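Local coordinates for uncharacterized protein DUF305 (PDB 3BT5), which is of unknown function but folds as a largely helical bundle, consistent with its family's placement among the ferritin-like proteins, at residues Q18-L21 with Q22-Q26; E79-M83 with M84-S88; G147-R150 with T151-V155. All blocks are in the same frame, centred on the assembly; numbering follows the deposited sequence. Where two conformers were deposited one is given.

Interaction 1: Q18-L21 with Q22-Q26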
ATOM      1  N   GLN A  18       8.939  -2.691   8.964  1.00 12.96           N
ATOM      2  CA  GLN A  18       9.466  -3.554   7.901  1.00 13.72           C
ATOM      3  C   GLN A  18       8.329  -4.066   7.009  1.00 13.57           C
ATOM      4  O   GLN A  18       8.423  -4.063   5.771  1.00 14.74           O
ATOM      5  CB  GLN A  18      10.208  -4.740   8.497  1.00 14.92           C
ATOM      6  CG  GLN A  18      11.548  -4.354   9.109  1.00 15.39           C
ATOM      7  CD  GLN A  18      12.171  -5.523   9.879  1.00 17.02           C
ATOM      8  OE1 GLN A  18      11.454  -6.376  10.430  1.00 18.22           O
ATOM      9  NE2 GLN A  18      13.501  -5.545   9.959  1.00 19.10           N
ATOM     10  N   HIS A  19       7.260  -4.546   7.641  1.00 13.34           N
ATOM     11  CA  HIS A  19       6.146  -5.073   6.864  1.00 13.75           C
ATOM     12  C   HIS A  19       5.433  -4.003   6.078  1.00 13.46           C
ATOM     13  O   HIS A  19       5.049  -4.230   4.907  1.00 13.79           O
ATOM     14  CB  HIS A  19       5.145  -5.747   7.766  1.00 15.36           C
ATOM     15  CG  HIS A  19       5.569  -7.106   8.217  1.00 15.99           C
ATOM     16  ND1 HIS A  19       4.873  -7.808   9.182  1.00 20.34           N
ATOM     17  CD2 HIS A  19       6.588  -7.902   7.826  1.00 20.35           C
ATOM     18  CE1 HIS A  19       5.458  -8.981   9.369  1.00 23.37           C
ATOM     19  NE2 HIS A  19       6.503  -9.064   8.565  1.00 22.98           N
ATOM     20  N   MET A  20       5.234  -2.826   6.678  1.00 12.59           N
ATOM     21  CA  MET A  20       4.508  -1.777   5.961  0.70 12.08           C
ATOM     22  C   MET A  20       5.316  -1.257   4.778  1.00 12.20           C
ATOM     23  O   MET A  20       4.753  -0.855   3.765  1.00 13.19           O
ATOM     24  CB  MET A  20       4.141  -0.635   6.902  0.70 13.94           C
ATOM     25  CG  MET A  20       3.167   0.327   6.314  0.70 14.28           C
ATOM     26  SD  MET A  20       1.564  -0.393   5.840  0.70 15.82           S
ATOM     27  CE  MET A  20       0.958  -0.869   7.462  0.70 18.95           C
ATOM     28  N   LEU A  21       6.646  -1.281   4.888  1.00 12.22           N
ATOM     29  CA  LEU A  21       7.464  -0.795   3.779  1.00 14.04           C
ATOM     30  C   LEU A  21       7.241  -1.714   2.573  1.00 13.44           C
ATOM     31  O   LEU A  21       7.074  -1.241   1.440  1.00 15.38           O
ATOM     32  CB  LEU A  21       8.930  -0.729   4.205  1.00 14.35           C
ATOM     33  CG  LEU A  21       9.931  -0.275   3.141  1.00 15.04           C
ATOM     34  CD1 LEU A  21       9.586   1.085   2.591  1.00 16.14           C
ATOM     35  CD2 LEU A  21      11.330  -0.255   3.772  1.00 16.95           C
ATOM     36  N   GLN A  22       7.226  -3.020   2.802  1.00 13.82           N
ATOM     37  CA  GLN A  22       6.985  -3.950   1.703  1.00 14.92           C
ATOM     38  C   GLN A  22       5.539  -3.850   1.199  1.00 14.39           C
ATOM     39  O   GLN A  22       5.250  -3.978  -0.008  1.00 15.20           O
ATOM     40  CB  GLN A  22       7.242  -5.380   2.188  1.00 18.95           C
ATOM     41  CG  GLN A  22       8.697  -5.709   2.400  1.00 22.87           C
ATOM     42  CD  GLN A  22       8.873  -7.179   2.734  1.00 26.51           C
ATOM     43  OE1 GLN A  22       8.314  -8.059   2.066  1.00 27.79           O
ATOM     44  NE2 GLN A  22       9.603  -7.452   3.786  1.00 29.06           N
ATOM     45  N   HIS A  23       4.613  -3.648   2.117  1.00 13.76           N
ATOM     46  CA  HIS A  23       3.194  -3.518   1.748  1.00 12.63           C
ATOM     47  C   HIS A  23       3.010  -2.291   0.836  1.00 14.42           C
ATOM     48  O   HIS A  23       2.398  -2.374  -0.247  1.00 15.13           O
ATOM     49  CB  HIS A  23       2.403  -3.359   3.038  1.00 13.68           C
ATOM     50  CG  HIS A  23       0.947  -3.697   2.920  1.00 14.77           C
ATOM     51  ND1 HIS A  23      -0.016  -2.824   2.448  1.00 18.40           N
ATOM     52  CD2 HIS A  23       0.292  -4.839   3.243  1.00 15.37           C
ATOM     53  CE1 HIS A  23      -1.193  -3.418   2.468  1.00 15.14           C
ATOM     54  NE2 HIS A  23      -1.033  -4.641   2.952  1.00 15.43           N
ATOM     55  N   HIS A  24       3.573  -1.146   1.234  1.00 14.67           N
ATOM     56  CA  HIS A  24       3.489   0.041   0.403  1.00 14.30           C
ATOM     57  C   HIS A  24       4.150  -0.182  -0.947  1.00 14.54           C
ATOM     58  O   HIS A  24       3.659   0.333  -1.980  1.00 15.98           O
ATOM     59  CB  HIS A  24       4.188   1.204   1.098  1.00 14.24           C
ATOM     60  CG  HIS A  24       3.307   2.011   2.005  1.00 15.52           C
ATOM     61  ND1 HIS A  24       2.383   1.458   2.872  1.00 19.03           N
ATOM     62  CD2 HIS A  24       3.243   3.355   2.186  1.00 17.33           C
ATOM     63  CE1 HIS A  24       1.776   2.435   3.533  1.00 20.30           C
ATOM     64  NE2 HIS A  24       2.287   3.591   3.142  1.00 18.11           N
ATOM     65  N   ALA A  25       5.282  -0.879  -0.972  1.00 14.32           N
ATOM     66  CA  ALA A  25       5.975  -1.067  -2.238  1.00 15.21           C
ATOM     67  C   ALA A  25       5.069  -1.712  -3.275  1.00 14.74           C
ATOM     68  O   ALA A  25       5.177  -1.420  -4.483  1.00 16.43           O
ATOM     69  CB  ALA A  25       7.227  -1.892  -2.062  1.00 16.84           C
ATOM     70  N   GLN A  26       4.175  -2.600  -2.833  1.00 14.45           N
ATOM     71  CA  GLN A  26       3.325  -3.274  -3.808  1.00 15.64           C
ATOM     72  C   GLN A  26       2.358  -2.298  -4.502  1.00 16.40           C
ATOM     73  O   GLN A  26       1.947  -2.530  -5.647  1.00 16.39           O
ATOM     74  CB  GLN A  26       2.531  -4.424  -3.211  1.00 14.91           C
ATOM     75  CG  GLN A  26       1.803  -5.192  -4.316  1.00 19.26           C
ATOM     76  CD  GLN A  26       0.948  -6.298  -3.783  1.00 14.41           C
ATOM     77  OE1 GLN A  26      -0.040  -6.052  -3.096  1.00 17.07           O
ATOM     78  NE2 GLN A  26       1.281  -7.504  -4.154  1.00 19.42           N
TER
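Met-20 and His-24, one turn apart on helix 11-37, make the main side-chain contact here. In the modelled conformer of Met-20, one of two and so doubtful to that extent, the sulfur approaches the ND1–CE1 bond of the His-24 ring, SD lying 3.6 Å from His-24 ND1. It stands 4.4 Å from that ring's centroid, 68° off the normal. With CG anti to the backbone N (chi1 -168°), the bend at chi2 swings SD toward the following turn. There it also lies obliquely beside the His-23 ring, a looser contact with SD 5.0 Å from the centroid.

The backbone bonds beneath are those of an alpha-helix. His-24 N donates to Met-20 O at 2.8 Å and is nearly straight (172°), and His-23 N reaches His-19 O at 2.9 Å. Ala-25 N to Leu-21 O closes the next step at 3.0 Å, whereas the bond from Gln-22 N to Gln-18 O is long, 3.4 Å, and weak.

The polar ends are bonded to other parts of the chain. Gln-22 extends beyond CG and its amide bonds the backbone of Glu-74 and Ile-76; His-24 NE2 bonds Gln-57 OE1 on helix 41-68, and His-23 NE2 bonds Met-84 O.

His-23 and His-24 are buried with NE2 hydrogen-bonded, which probably restricts ring flipping and favours particular tautomers, His-23 having to carry its proton on NE2 to serve a carbonyl.

Interaction 2: E79-M83 with M84-S88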
ATOM      1  N   GLU A  79       1.089 -16.592   1.602  1.00 17.15           N
ATOM      2  CA  GLU A  79      -0.142 -16.688   2.384  1.00 18.99           C
ATOM      3  C   GLU A  79      -0.308 -15.480   3.306  1.00 16.48           C
ATOM      4  O   GLU A  79      -1.402 -14.917   3.471  1.00 17.19           O
ATOM      5  CB  GLU A  79      -0.129 -17.943   3.252  1.00 24.03           C
ATOM      6  CG  GLU A  79      -1.396 -18.148   4.086  1.00 31.21           C
ATOM      7  CD  GLU A  79      -1.237 -19.166   5.226  1.00 37.50           C
ATOM      8  OE1 GLU A  79      -0.086 -19.488   5.613  1.00 44.69           O
ATOM      9  OE2 GLU A  79      -2.276 -19.637   5.749  1.00 42.70           O
ATOM     10  N   HIS A  80       0.782 -15.075   3.935  1.00 15.98           N
ATOM     11  CA  HIS A  80       0.694 -13.954   4.835  1.00 15.20           C
ATOM     12  C   HIS A  80       0.503 -12.647   4.093  1.00 14.11           C
ATOM     13  O   HIS A  80      -0.243 -11.792   4.564  1.00 13.95           O
ATOM     14  CB  HIS A  80       1.876 -13.975   5.771  1.00 20.07           C
ATOM     15  CG  HIS A  80       1.777 -15.088   6.780  1.00 23.10           C
ATOM     16  ND1 HIS A  80       2.871 -15.775   7.258  1.00 29.27           N
ATOM     17  CD2 HIS A  80       0.690 -15.666   7.354  1.00 24.12           C
ATOM     18  CE1 HIS A  80       2.472 -16.701   8.115  1.00 28.21           C
ATOM     19  NE2 HIS A  80       1.152 -16.654   8.200  1.00 28.13           N
ATOM     20  N   ALA A  81       1.118 -12.504   2.919  1.00 13.78           N
ATOM     21  CA  ALA A  81       0.844 -11.346   2.061  1.00 14.84           C
ATOM     22  C   ALA A  81      -0.646 -11.267   1.729  1.00 14.37           C
ATOM     23  O   ALA A  81      -1.273 -10.180   1.801  1.00 15.30           O
ATOM     24  CB  ALA A  81       1.692 -11.423   0.784  1.00 16.47           C
ATOM     25  N   ARG A  82      -1.239 -12.402   1.396  1.00 14.29           N
ATOM     26  CA  ARG A  82      -2.673 -12.414   1.094  0.70 14.91           C
ATOM     27  C   ARG A  82      -3.490 -11.944   2.297  1.00 16.42           C
ATOM     28  O   ARG A  82      -4.444 -11.167   2.148  1.00 16.66           O
ATOM     29  CB  ARG A  82      -3.131 -13.804   0.671  0.70 20.27           C
ATOM     30  CG  ARG A  82      -4.624 -13.888   0.360  0.70 21.98           C
ATOM     31  CD  ARG A  82      -4.942 -15.110  -0.484  0.70 29.86           C
ATOM     32  NE  ARG A  82      -6.258 -15.656  -0.167  0.70 37.33           N
ATOM     33  CZ  ARG A  82      -7.411 -15.177  -0.622  0.70 37.71           C
ATOM     34  NH1 ARG A  82      -7.436 -14.129  -1.437  0.70 41.87           N
ATOM     35  NH2 ARG A  82      -8.548 -15.754  -0.253  0.70 40.59           N
ATOM     36  N   MET A  83      -3.137 -12.396   3.496  1.00 15.24           N
ATOM     37  CA  MET A  83      -3.855 -11.928   4.687  1.00 15.77           C
ATOM     38  C   MET A  83      -3.712 -10.438   4.918  1.00 14.88           C
ATOM     39  O   MET A  83      -4.630  -9.788   5.421  1.00 16.01           O
ATOM     40  CB  MET A  83      -3.366 -12.666   5.911  1.00 15.79           C
ATOM     41  CG  MET A  83      -3.781 -14.070   5.850  1.00 19.20           C
ATOM     42  SD  MET A  83      -3.316 -14.936   7.295  1.00 21.62           S
ATOM     43  CE  MET A  83      -3.996 -16.542   6.890  1.00 25.24           C
ATOM     44  N   MET A  84      -2.545  -9.907   4.583  1.00 14.44           N
ATOM     45  CA  MET A  84      -2.312  -8.490   4.652  1.00 14.39           C
ATOM     46  C   MET A  84      -3.070  -7.709   3.585  1.00 14.48           C
ATOM     47  O   MET A  84      -2.982  -6.484   3.575  1.00 16.62           O
ATOM     48  CB  MET A  84      -0.819  -8.176   4.552  1.00 16.18           C
ATOM     49  CG  MET A  84       0.035  -8.731   5.694  1.00 14.82           C
ATOM     50  SD  MET A  84       1.749  -8.414   5.265  1.00 19.00           S
ATOM     51  CE  MET A  84       2.632  -9.075   6.664  1.00 18.81           C
ATOM     52  N   GLY A  85      -3.840  -8.382   2.735  1.00 14.55           N
ATOM     53  CA  GLY A  85      -4.565  -7.694   1.663  1.00 15.76           C
ATOM     54  C   GLY A  85      -3.727  -7.419   0.432  1.00 15.12           C
ATOM     55  O   GLY A  85      -4.235  -6.773  -0.503  1.00 16.52           O
ATOM     56  N   MET A  86      -2.464  -7.879   0.427  1.00 13.29           N
ATOM     57  CA  MET A  86      -1.635  -7.729  -0.773  1.00 12.72           C
ATOM     58  C   MET A  86      -2.160  -8.586  -1.925  1.00 12.11           C
ATOM     59  O   MET A  86      -2.787  -9.616  -1.702  1.00 14.03           O
ATOM     60  CB  MET A  86      -0.187  -8.054  -0.476  1.00 13.71           C
ATOM     61  CG  MET A  86       0.380  -7.090   0.560  1.00 15.01           C
ATOM     62  SD  MET A  86       2.043  -7.455   1.114  1.00 16.64           S
ATOM     63  CE  MET A  86       2.933  -7.022  -0.352  1.00 18.25           C
ATOM     64  N   ALA A  87      -1.943  -8.131  -3.158  1.00 13.80           N
ATOM     65  CA  ALA A  87      -2.346  -8.883  -4.332  1.00 13.29           C
ATOM     66  C   ALA A  87      -1.415 -10.067  -4.545  1.00 13.54           C
ATOM     67  O   ALA A  87      -0.206  -9.972  -4.280  1.00 14.67           O
ATOM     68  CB  ALA A  87      -2.304  -7.958  -5.556  1.00 13.61           C
ATOM     69  N   SER A  88      -1.962 -11.181  -5.058  1.00 12.95           N
ATOM     70  CA  SER A  88      -1.102 -12.304  -5.347  1.00 12.28           C
ATOM     71  C   SER A  88      -0.283 -12.013  -6.614  1.00 12.61           C
ATOM     72  O   SER A  88      -0.568 -11.103  -7.409  1.00 13.18           O
ATOM     73  CB  SER A  88      -1.939 -13.559  -5.540  1.00 13.86           C
ATOM     74  OG  SER A  88      -2.660 -13.437  -6.757  1.00 14.28           O
TER
HETATM   75  O   HOH W   1      -5.319 -10.320  -0.478  1.00 26.56           O
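Ala-81 and Met-86 meet both through the backbone and through their side chains where helix 78-83 ends. Three main-chain bonds close the last turn. Met-84 N donates to His-80 O at 3.0 Å, an ordinary helical step. Met-86 N then reaches back over five residues to Ala-81 O, 2.9 Å away but bent to 139° at the hydrogen. Gly-85 N bonds Arg-82 O at 2.9 Å, coming from above the carbonyl plane, 64° out of it, and so not along a lone pair.

This is a Schellman motif: Gly-85 takes a positive phi of 83°, a conformation that glycine adopts readily, having no side chain, and the chain turns from the helix into the extended residues leading to helix 89-97. Ser-88 forms the N-cap of that next helix.

A water bridges the ends of the turn, donating to Arg-82 O and to Met-86 O, 2.9 Å from each.

The side chains add an apolar contact, Met-86 SD lying 4.0 Å from Ala-81 CB; CG anti to the carbonyl carbon and an extended chi2 bring the sulfur alongside that methyl. Separately, an aliphatic carbon meets a carbonyl where Met-84 CG approaches His-80 O at 3.3 Å, its own chain running straight beyond CG. Met-84 packs on His-19 and Met-86 on His-23 and Gln-26, all three on helix 11-37.

Interaction 3: G147-R150 with T151-V155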
ATOM      1  N   GLY A 147      -8.618   7.925   2.976  1.00 18.21           N
ATOM      2  CA  GLY A 147      -8.967   8.883   1.926  1.00 18.68           C
ATOM      3  C   GLY A 147      -8.929   8.217   0.557  1.00 17.15           C
ATOM      4  O   GLY A 147      -9.839   8.379  -0.256  1.00 17.81           O
ATOM      5  N   GLU A 148      -7.863   7.467   0.289  1.00 16.59           N
ATOM      6  CA  GLU A 148      -7.722   6.838  -1.024  1.00 16.37           C
ATOM      7  C   GLU A 148      -8.780   5.753  -1.265  1.00 15.07           C
ATOM      8  O   GLU A 148      -9.274   5.610  -2.385  1.00 16.54           O
ATOM      9  CB  GLU A 148      -6.302   6.301  -1.202  1.00 18.26           C
ATOM     10  CG  GLU A 148      -5.308   7.464  -1.305  1.00 18.96           C
ATOM     11  CD  GLU A 148      -3.849   7.048  -1.434  1.00 20.23           C
ATOM     12  OE1 GLU A 148      -3.501   5.844  -1.299  1.00 22.59           O
ATOM     13  OE2 GLU A 148      -3.030   7.968  -1.691  1.00 23.84           O
ATOM     14  N   ILE A 149      -9.109   4.976  -0.232  1.00 15.49           N
ATOM     15  CA  ILE A 149     -10.190   4.005  -0.363  1.00 15.04           C
ATOM     16  C   ILE A 149     -11.484   4.706  -0.786  1.00 16.18           C
ATOM     17  O   ILE A 149     -12.179   4.253  -1.692  1.00 17.38           O
ATOM     18  CB  ILE A 149     -10.431   3.240   0.963  1.00 15.34           C
ATOM     19  CG1 ILE A 149      -9.261   2.277   1.226  1.00 16.51           C
ATOM     20  CG2 ILE A 149     -11.750   2.479   0.925  1.00 17.63           C
ATOM     21  CD1 ILE A 149      -9.289   1.741   2.648  1.00 17.97           C
ATOM     22  N   ARG A 150     -11.817   5.811  -0.135  1.00 16.30           N
ATOM     23  CA  ARG A 150     -13.073   6.477  -0.460  1.00 16.44           C
ATOM     24  C   ARG A 150     -13.076   6.958  -1.921  1.00 15.52           C
ATOM     25  O   ARG A 150     -14.092   6.828  -2.658  1.00 17.25           O
ATOM     26  CB  ARG A 150     -13.320   7.636   0.506  1.00 18.64           C
ATOM     27  CG  ARG A 150     -14.765   8.158   0.445  1.00 20.95           C
ATOM     28  CD  ARG A 150     -15.753   7.213   1.138  1.00 26.61           C
ATOM     29  NE  ARG A 150     -15.516   7.218   2.572  1.00 32.26           N
ATOM     30  CZ  ARG A 150     -16.049   8.108   3.407  1.00 28.30           C
ATOM     31  NH1 ARG A 150     -16.888   9.046   2.950  1.00 26.64           N
ATOM     32  NH2 ARG A 150     -15.756   8.045   4.698  1.00 29.74           N
ATOM     33  N   THR A 151     -11.965   7.546  -2.365  1.00 16.10           N
ATOM     34  CA  THR A 151     -11.858   7.943  -3.767  1.00 15.87           C
ATOM     35  C   THR A 151     -11.994   6.732  -4.688  1.00 15.67           C
ATOM     36  O   THR A 151     -12.749   6.763  -5.665  1.00 17.75           O
ATOM     37  CB  THR A 151     -10.520   8.652  -4.029  1.00 17.17           C
ATOM     38  OG1 THR A 151     -10.445   9.843  -3.220  1.00 18.21           O
ATOM     39  CG2 THR A 151     -10.353   9.025  -5.509  1.00 19.04           C
ATOM     40  N   MET A 152     -11.262   5.663  -4.390  1.00 16.12           N
ATOM     41  CA  MET A 152     -11.313   4.513  -5.271  1.00 16.60           C
ATOM     42  C   MET A 152     -12.708   3.906  -5.353  1.00 15.58           C
ATOM     43  O   MET A 152     -13.129   3.457  -6.419  1.00 17.53           O
ATOM     44  CB  MET A 152     -10.296   3.465  -4.825  1.00 16.77           C
ATOM     45  CG  MET A 152      -8.871   3.936  -5.068  1.00 16.94           C
ATOM     46  SD  MET A 152      -7.670   2.609  -4.747  1.00 18.40           S
ATOM     47  CE  MET A 152      -7.724   2.548  -2.957  1.00 18.58           C
ATOM     48  N   GLU A 153     -13.428   3.874  -4.238  1.00 16.30           N
ATOM     49  CA  GLU A 153     -14.801   3.367  -4.254  1.00 17.31           C
ATOM     50  C   GLU A 153     -15.683   4.252  -5.138  1.00 17.76           C
ATOM     51  O   GLU A 153     -16.559   3.752  -5.852  1.00 19.85           O
ATOM     52  CB  GLU A 153     -15.380   3.293  -2.840  1.00 19.47           C
ATOM     53  CG  GLU A 153     -14.683   2.244  -2.014  1.00 21.58           C
ATOM     54  CD  GLU A 153     -15.106   2.225  -0.570  1.00 27.25           C
ATOM     55  OE1 GLU A 153     -15.492   3.289  -0.035  1.00 28.91           O
ATOM     56  OE2 GLU A 153     -15.007   1.142   0.044  1.00 30.99           O
ATOM     57  N   GLY A 154     -15.454   5.568  -5.100  1.00 17.49           N
ATOM     58  CA  GLY A 154     -16.223   6.487  -5.947  1.00 18.97           C
ATOM     59  C   GLY A 154     -15.904   6.237  -7.421  1.00 18.37           C
ATOM     60  O   GLY A 154     -16.813   6.204  -8.275  1.00 19.51           O
ATOM     61  N   VAL A 155     -14.615   6.084  -7.739  1.00 16.42           N
ATOM     62  CA  VAL A 155     -14.224   5.861  -9.123  1.00 17.49           C
ATOM     63  C   VAL A 155     -14.794   4.540  -9.630  1.00 17.71           C
ATOM     64  O   VAL A 155     -15.326   4.454 -10.753  1.00 19.57           O
ATOM     65  CB  VAL A 155     -12.673   5.864  -9.280  1.00 17.90           C
ATOM     66  CG1 VAL A 155     -12.279   5.535 -10.723  1.00 19.91           C
ATOM     67  CG2 VAL A 155     -12.117   7.226  -8.848  1.00 19.21           C
TER
HETATM   68  O   HOH W   2     -14.831   4.096   2.470  1.00 36.61           O
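Glu-153 and Ile-149 lie side by side on helix 132-158, pointing the same way, with the carboxylate drawn along the aliphatic branch: OE2 comes within 3.6 Å of Ile-149 CG2. That methyl is placed beside its own carbonyl carbon, anti to the backbone N, while the Glu-153 chain runs extended beyond CG. From another direction Arg-150 crosses Glu-153 at an angle, its guanidinium plane 35° from that of the carboxylate. The charged atoms do not touch, Arg-150 NE standing 4.7 Å from Glu-153 OE1; a water spans the gap instead, donating to OE1 at 2.7 Å and accepting a weak bond from Arg-150 NE. The Arg-150 chain bends at chi2 and chi3, which turns the guanidinium toward this water-mediated link rather than straight out.

Met-152 bends at chi3 so that its methyl returns over the preceding turn, CE lying 3.5 Å from Glu-148 O. The same carbonyl accepts Met-152 N at 2.8 Å, one of four successive i to i+4 backbone bonds, among which Glu-153 N to Ile-149 O is nearly linear with its C=O.

Further out, Met-152 is buried against Met-111, Ile-112 and His-115 of helix 100-122 and against Leu-46 and Ile-50 of helix 41-68. Glu-148 ties the same two helices with its carboxylate, one oxygen to Ser-53 OG and the other to His-115 NE2. A hydrophilic outer face and a methionine-bearing inner face mark an amphipathic helix of a four-helix bundle, consistent with the family's ferritin clan.

The three contacts follow one another along the chain without overlap. Interaction 1 lies on helix 11-37, interaction 2 at the end of helix 78-83 and in the loop after it, and interaction 3 on helix 132-158. The centres of interactions 1 and 2 are 11 Å apart and the two touch; Gln-26 OE1, for one, approaches Ala-87 N at 2.8 Å. Interaction 3 is about 20 Å, centre to centre, from either and touches neither. Helices 41-68 and 100-122 contact both interaction 1 and interaction 3. These two therefore belong to long helices of one bundle, running in nearly the same direction, with the 79-88 turn laid on the outside of the first.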